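Local structure of contact-dependent inhibitor A (Escherichia coli NC101, 5I4Q) at residues A[15-20]-A[24-29]; A[74-77]-A[82-85]. The protein probably acts as the toxin of contact-dependent growth inhibition, directed against neighbouring bacteria and probably held inactive by its partner, contact-dependent inhibitor I. One frame throughout, in Å; residues are numbered along the deposited sequence.

Interaction 1 (A[15-20]-A[24-29])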
loop_
_atom_site.group_PDB
_atom_site.type_symbol
_atom_site.label_atom_id
_atom_site.label_comp_id
_atom_site.label_asym_id
_atom_site.label_seq_id
_atom_site.Cartn_x
_atom_site.Cartn_y
_atom_site.Cartn_z
ATOM N N ASP A 15 0.885 17.790 -35.509
ATOM C CA ASP A 15 -0.416 17.840 -34.822
ATOM C C ASP A 15 -0.957 16.487 -34.426
ATOM O O ASP A 15 -1.723 16.407 -33.503
ATOM C CB ASP A 15 -1.494 18.448 -35.723
ATOM C CG ASP A 15 -1.131 19.822 -36.247
ATOM O OD1 ASP A 15 -0.957 20.743 -35.435
ATOM O OD2 ASP A 15 -1.056 19.982 -37.489
ATOM N N PHE A 16 -0.657 15.454 -35.199
ATOM C CA PHE A 16 -1.248 14.132 -35.006
ATOM C C PHE A 16 -0.230 13.035 -35.181
ATOM O O PHE A 16 0.723 13.180 -35.932
ATOM C CB PHE A 16 -2.370 13.838 -36.009
ATOM C CG PHE A 16 -3.553 14.727 -35.872
ATOM C CD1 PHE A 16 -4.486 14.505 -34.882
ATOM C CD2 PHE A 16 -3.743 15.782 -36.738
ATOM C CE1 PHE A 16 -5.594 15.330 -34.748
ATOM C CE2 PHE A 16 -4.852 16.616 -36.620
ATOM C CZ PHE A 16 -5.782 16.396 -35.622
ATOM N N TYR A 17 -0.461 11.924 -34.486
ATOM C CA TYR A 17 0.252 10.713 -34.752
ATOM C C TYR A 17 -0.726 9.792 -35.486
ATOM O O TYR A 17 -1.883 9.630 -35.057
ATOM C CB TYR A 17 0.742 10.046 -33.429
ATOM C CG TYR A 17 1.851 10.766 -32.676
ATOM C CD1 TYR A 17 3.179 10.670 -33.086
ATOM C CD2 TYR A 17 1.566 11.552 -31.549
ATOM C CE1 TYR A 17 4.198 11.320 -32.383
ATOM C CE2 TYR A 17 2.555 12.224 -30.869
ATOM C CZ TYR A 17 3.874 12.097 -31.272
ATOM O OH TYR A 17 4.842 12.758 -30.557
ATOM N N THR A 18 -0.252 9.143 -36.549
ATOM C CA THR A 18 -1.138 8.417 -37.427
ATOM C C THR A 18 -0.512 7.109 -37.801
ATOM O O THR A 18 0.699 7.046 -37.986
ATOM C CB THR A 18 -1.431 9.236 -38.735
ATOM O OG1 THR A 18 -0.206 9.466 -39.419
ATOM C CG2 THR A 18 -2.018 10.624 -38.468
ATOM N N VAL A 19 -1.340 6.073 -37.923
ATOM C CA VAL A 19 -0.906 4.752 -38.401
ATOM C C VAL A 19 -2.133 3.843 -38.568
ATOM O O VAL A 19 -3.061 3.920 -37.736
ATOM C CB VAL A 19 0.107 4.104 -37.439
ATOM C CG1 VAL A 19 -0.538 3.836 -36.109
ATOM C CG2 VAL A 19 0.676 2.791 -37.988
ATOM N N ASP A 20 -2.136 3.013 -39.636
ATOM C CA ASP A 20 -3.197 2.003 -39.899
ATOM C C ASP A 20 -4.592 2.639 -39.990
ATOM O O ASP A 20 -5.610 2.057 -39.578
ATOM C CB ASP A 20 -3.186 0.956 -38.777
ATOM C CG ASP A 20 -3.659 -0.442 -39.212
ATOM O OD1 ASP A 20 -3.668 -0.763 -40.425
ATOM O OD2 ASP A 20 -3.998 -1.243 -38.303
ATOM N N PHE A 24 -4.315 9.994 -33.401
ATOM C CA PHE A 24 -4.404 10.646 -32.097
ATOM C C PHE A 24 -3.775 12.033 -32.158
ATOM O O PHE A 24 -2.697 12.172 -32.719
ATOM C CB PHE A 24 -3.586 9.878 -31.050
ATOM C CG PHE A 24 -4.257 8.639 -30.532
ATOM C CD1 PHE A 24 -4.171 7.433 -31.226
ATOM C CD2 PHE A 24 -4.934 8.655 -29.327
ATOM C CE1 PHE A 24 -4.781 6.286 -30.741
ATOM C CE2 PHE A 24 -5.532 7.530 -28.842
ATOM C CZ PHE A 24 -5.466 6.334 -29.545
ATOM N N SER A 25 -4.376 13.034 -31.530
ATOM C CA SER A 25 -3.642 14.323 -31.367
ATOM C C SER A 25 -2.318 14.114 -30.600
ATOM O O SER A 25 -2.170 13.179 -29.797
ATOM C CB SER A 25 -4.477 15.395 -30.681
ATOM O OG SER A 25 -4.493 15.222 -29.293
ATOM N N LYS A 26 -1.371 14.988 -30.877
ATOM C CA LYS A 26 -0.082 14.963 -30.242
ATOM C C LYS A 26 -0.216 14.874 -28.737
ATOM O O LYS A 26 0.422 14.051 -28.102
ATOM C CB LYS A 26 0.724 16.231 -30.602
ATOM C CG LYS A 26 2.191 16.221 -30.156
ATOM C CD LYS A 26 2.821 17.619 -30.149
ATOM C CE LYS A 26 4.238 17.616 -29.574
ATOM N NZ LYS A 26 4.254 17.606 -28.084
ATOM N N SER A 27 -0.991 15.760 -28.145
ATOM C CA SER A 27 -0.949 15.850 -26.695
ATOM C C SER A 27 -1.718 14.676 -26.109
ATOM O O SER A 27 -1.285 14.122 -25.113
ATOM C CB SER A 27 -1.495 17.190 -26.185
ATOM O OG SER A 27 -2.854 17.305 -26.562
ATOM N N TYR A 28 -2.821 14.263 -26.735
ATOM C CA TYR A 28 -3.588 13.176 -26.139
ATOM C C TYR A 28 -2.752 11.889 -26.169
ATOM O O TYR A 28 -2.632 11.191 -25.160
ATOM C CB TYR A 28 -4.961 12.997 -26.786
ATOM C CG TYR A 28 -5.853 12.058 -26.037
ATOM C CD1 TYR A 28 -6.067 12.211 -24.660
ATOM C CD2 TYR A 28 -6.516 11.052 -26.685
ATOM C CE1 TYR A 28 -6.885 11.341 -23.943
ATOM C CE2 TYR A 28 -7.325 10.156 -25.992
ATOM C CZ TYR A 28 -7.523 10.298 -24.630
ATOM O OH TYR A 28 -8.333 9.397 -23.970
ATOM N N TYR A 29 -2.073 11.663 -27.291
ATOM C CA TYR A 29 -1.200 10.515 -27.429
ATOM C C TYR A 29 -0.159 10.463 -26.314
ATOM O O TYR A 29 0.025 9.433 -25.663
ATOM C CB TYR A 29 -0.511 10.530 -28.793
ATOM C CG TYR A 29 0.365 9.324 -29.044
ATOM C CD1 TYR A 29 -0.176 8.121 -29.412
ATOM C CD2 TYR A 29 1.740 9.407 -28.928
ATOM C CE1 TYR A 29 0.622 7.013 -29.660
ATOM C CE2 TYR A 29 2.561 8.294 -29.193
ATOM C CZ TYR A 29 2.005 7.107 -29.575
ATOM O OH TYR A 29 2.824 5.990 -29.827
#

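Interaction 2 (A[74-77]-A[82-85])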
loop_
_atom_site.group_PDB
_atom_site.type_symbol
_atom_site.label_atom_id
_atom_site.label_comp_id
_atom_site.label_asym_id
_atom_site.label_seq_id
_atom_site.Cartn_x
_atom_site.Cartn_y
_atom_site.Cartn_z
HETATM N N MSE A 74 -14.583 4.272 -26.283
HETATM C CA MSE A 74 -13.824 5.132 -27.141
HETATM C C MSE A 74 -14.757 6.061 -27.893
HETATM O O MSE A 74 -15.866 5.682 -28.312
HETATM C CB MSE A 74 -13.121 4.198 -28.097
HETATM C CG MSE A 74 -12.616 4.920 -29.297
HETATM SE SE MSE A 74 -11.496 3.688 -30.324
HETATM C CE MSE A 74 -12.779 2.948 -31.638
ATOM N N ILE A 75 -14.271 7.271 -28.106
ATOM C CA ILE A 75 -14.937 8.268 -28.892
ATOM C C ILE A 75 -14.037 8.423 -30.128
ATOM O O ILE A 75 -12.860 8.831 -30.028
ATOM C CB ILE A 75 -15.042 9.581 -28.105
ATOM C CG1 ILE A 75 -15.777 9.371 -26.758
ATOM C CG2 ILE A 75 -15.673 10.708 -28.932
ATOM C CD1 ILE A 75 -17.214 8.895 -26.851
ATOM N N TYR A 76 -14.613 8.121 -31.286
ATOM C CA TYR A 76 -13.876 7.844 -32.546
ATOM C C TYR A 76 -14.659 8.335 -33.762
ATOM O O TYR A 76 -15.901 8.211 -33.823
ATOM C CB TYR A 76 -13.684 6.350 -32.699
ATOM C CG TYR A 76 -13.057 5.867 -33.979
ATOM C CD1 TYR A 76 -11.716 6.027 -34.203
ATOM C CD2 TYR A 76 -13.810 5.206 -34.929
ATOM C CE1 TYR A 76 -11.125 5.547 -35.340
ATOM C CE2 TYR A 76 -13.239 4.723 -36.088
ATOM C CZ TYR A 76 -11.896 4.896 -36.291
ATOM O OH TYR A 76 -11.307 4.407 -37.419
ATOM N N ASN A 77 -13.913 8.954 -34.672
ATOM C CA ASN A 77 -14.448 9.525 -35.899
ATOM C C ASN A 77 -14.130 8.570 -37.047
ATOM O O ASN A 77 -13.011 8.585 -37.576
ATOM C CB ASN A 77 -13.830 10.868 -36.166
ATOM C CG ASN A 77 -14.515 11.596 -37.291
ATOM O OD1 ASN A 77 -14.841 11.016 -38.306
ATOM N ND2 ASN A 77 -14.754 12.865 -37.101
ATOM N N GLN A 82 -9.817 9.495 -36.267
ATOM C CA GLN A 82 -9.292 10.059 -35.021
ATOM C C GLN A 82 -9.980 9.442 -33.834
ATOM O O GLN A 82 -11.210 9.438 -33.752
ATOM C CB GLN A 82 -9.449 11.574 -34.924
ATOM C CG GLN A 82 -8.791 12.173 -33.691
ATOM C CD GLN A 82 -8.808 13.696 -33.688
ATOM O OE1 GLN A 82 -9.288 14.313 -34.614
ATOM N NE2 GLN A 82 -8.247 14.301 -32.641
ATOM N N VAL A 83 -9.144 8.952 -32.929
ATOM C CA VAL A 83 -9.558 8.568 -31.569
ATOM C C VAL A 83 -9.532 9.789 -30.685
ATOM O O VAL A 83 -8.450 10.258 -30.334
ATOM C CB VAL A 83 -8.557 7.547 -30.984
ATOM C CG1 VAL A 83 -8.956 7.165 -29.582
ATOM C CG2 VAL A 83 -8.502 6.331 -31.871
ATOM N N GLY A 84 -10.692 10.328 -30.322
ATOM C CA GLY A 84 -10.714 11.575 -29.521
ATOM C C GLY A 84 -10.583 11.329 -28.016
ATOM O O GLY A 84 -10.125 12.198 -27.260
ATOM N N HIS A 85 -11.028 10.145 -27.596
ATOM C CA HIS A 85 -10.975 9.731 -26.219
ATOM C C HIS A 85 -11.153 8.212 -26.084
ATOM O O HIS A 85 -12.000 7.628 -26.736
ATOM C CB HIS A 85 -12.048 10.434 -25.430
ATOM C CG HIS A 85 -12.031 10.098 -23.976
ATOM N ND1 HIS A 85 -12.994 9.313 -23.380
ATOM C CD2 HIS A 85 -11.172 10.466 -22.992
ATOM C CE1 HIS A 85 -12.716 9.192 -22.095
ATOM N NE2 HIS A 85 -11.617 9.885 -21.838
#

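Interaction 1 (A[15-20]-A[24-29])
Tyr17 and Phe24 form an antiparallel hydrogen-bonded pair in the beta hairpin 16-19/22-25, tied in both directions: Tyr17 N donates to Phe24 O (2.9 Å) and Phe24 N to Tyr17 O (3.0 Å). Next to them Phe16 and Ser25 are a non-hydrogen-bonded pair whose side chains diverge. The third backbone bond runs from Lys26 N, in the first turn of the helix, to Asp15 O (3.0 Å); its donor stands 44° above the carbonyl plane, because the chain is already turning from strand into helix there. Ser25 is the N-cap of helix 26-34, and its OG accepts from Tyr28 N at 3.2 Å, so one residue ends the strand and caps the helix. Among the aromatic contacts, Tyr29 has CG anti to its own N (chi1 -177°), which brings its ring over one face of Tyr17. The two planes are inclined at 39° with centroids 4.5 Å apart, and the CD2 atoms of Tyr17 and Tyr29 approach to 3.4 Å. Lys26 CG touches the rim of the Tyr17 ring, 4.1 Å from CE2. Phe16 sets CD1 against Ser25 CA (3.6 Å), with Phe24 O at its ring edge. Tyr17 OH hydrogen-bonds Glu30, which also forms a salt bridge with Lys26 NZ; Tyr29 OH bonds an acidic side chain in the chain of another protein. Strand 8-12 continues the sheet beyond 16-19, Tyr17 stacking on Phe12, and Phe24 extends to Phe41 of helix 40-48, edge-to-face, and to Val83 of strand 82-88.

Interaction 2 (A[74-77]-A[82-85])
Ile75 and His85 pair across two antiparallel strands whose directions differ by 147°, Ile75 N giving a short bond to His85 O (2.7 Å). On the face they share, Ile75 CG1 meets His85 CB at 4.1 Å and lies at the edge of the imidazole, near its plane. His85 CG is anti to the residue's backbone N (chi1 -178°), which carries the ring away from strand 74-77; there NE2 bonds Asp84 of the bound inhibitor chain, and Arg85 of the same inhibitor packs on both Ile75 and His85. The carbonyl of Ile75 has two donors: Gly84 N at 2.7 Å, and His85 N through a weak bond of 3.3 Å. Gly84 and His85 thus oppose a single residue, a classic beta bulge in the hairpin 72-77/82-88, and it shifts the register by one between Ile75 and Tyr76. Gln82 engages strand 74-77 mainly through its carbonyl, which accepts from Asn77 N (2.9 Å) and also receives a CH...O contact from Tyr76 CA. Tyr76 CD1 comes within 3.5 Å of that same Gln82 O. The end of the Asn77 side chain leads away from strand 82-85, OD1 accepting from Thr80 N in the connecting loop. On the opposite face from Ile75 and His85, Val83 points CG2 at the edge of the Tyr76 ring, 4.0 Å from CD1, while the selenium of selenomethionine Met74 approaches the same methyl at 4.3 Å. Helix 40-48 closes over this side, its Ala44 touching both Met74 and Val83.

Overall arrangement
The centres of interactions 1 and 2 lie about 11 Å apart, and the two hairpins follow one another along the chain. The edge strands 22-25 and 82-88 meet: Val83 shares backbone hydrogen bonding with Lys23 of strand 22-25, and Phe24 CE2 packs on Val83 CG1 at 3.5 Å. Phe16 CE1 reaches Gln82 NE2, also at 3.5 Å. The helix begun in interaction 1 adds Tyr28, whose OH lies 3.2 Å from His85 CD2 and bonds Ile86 N. Each contact also faces a chain of another protein in the assembly, the one at interaction 2 being contact-dependent inhibitor I.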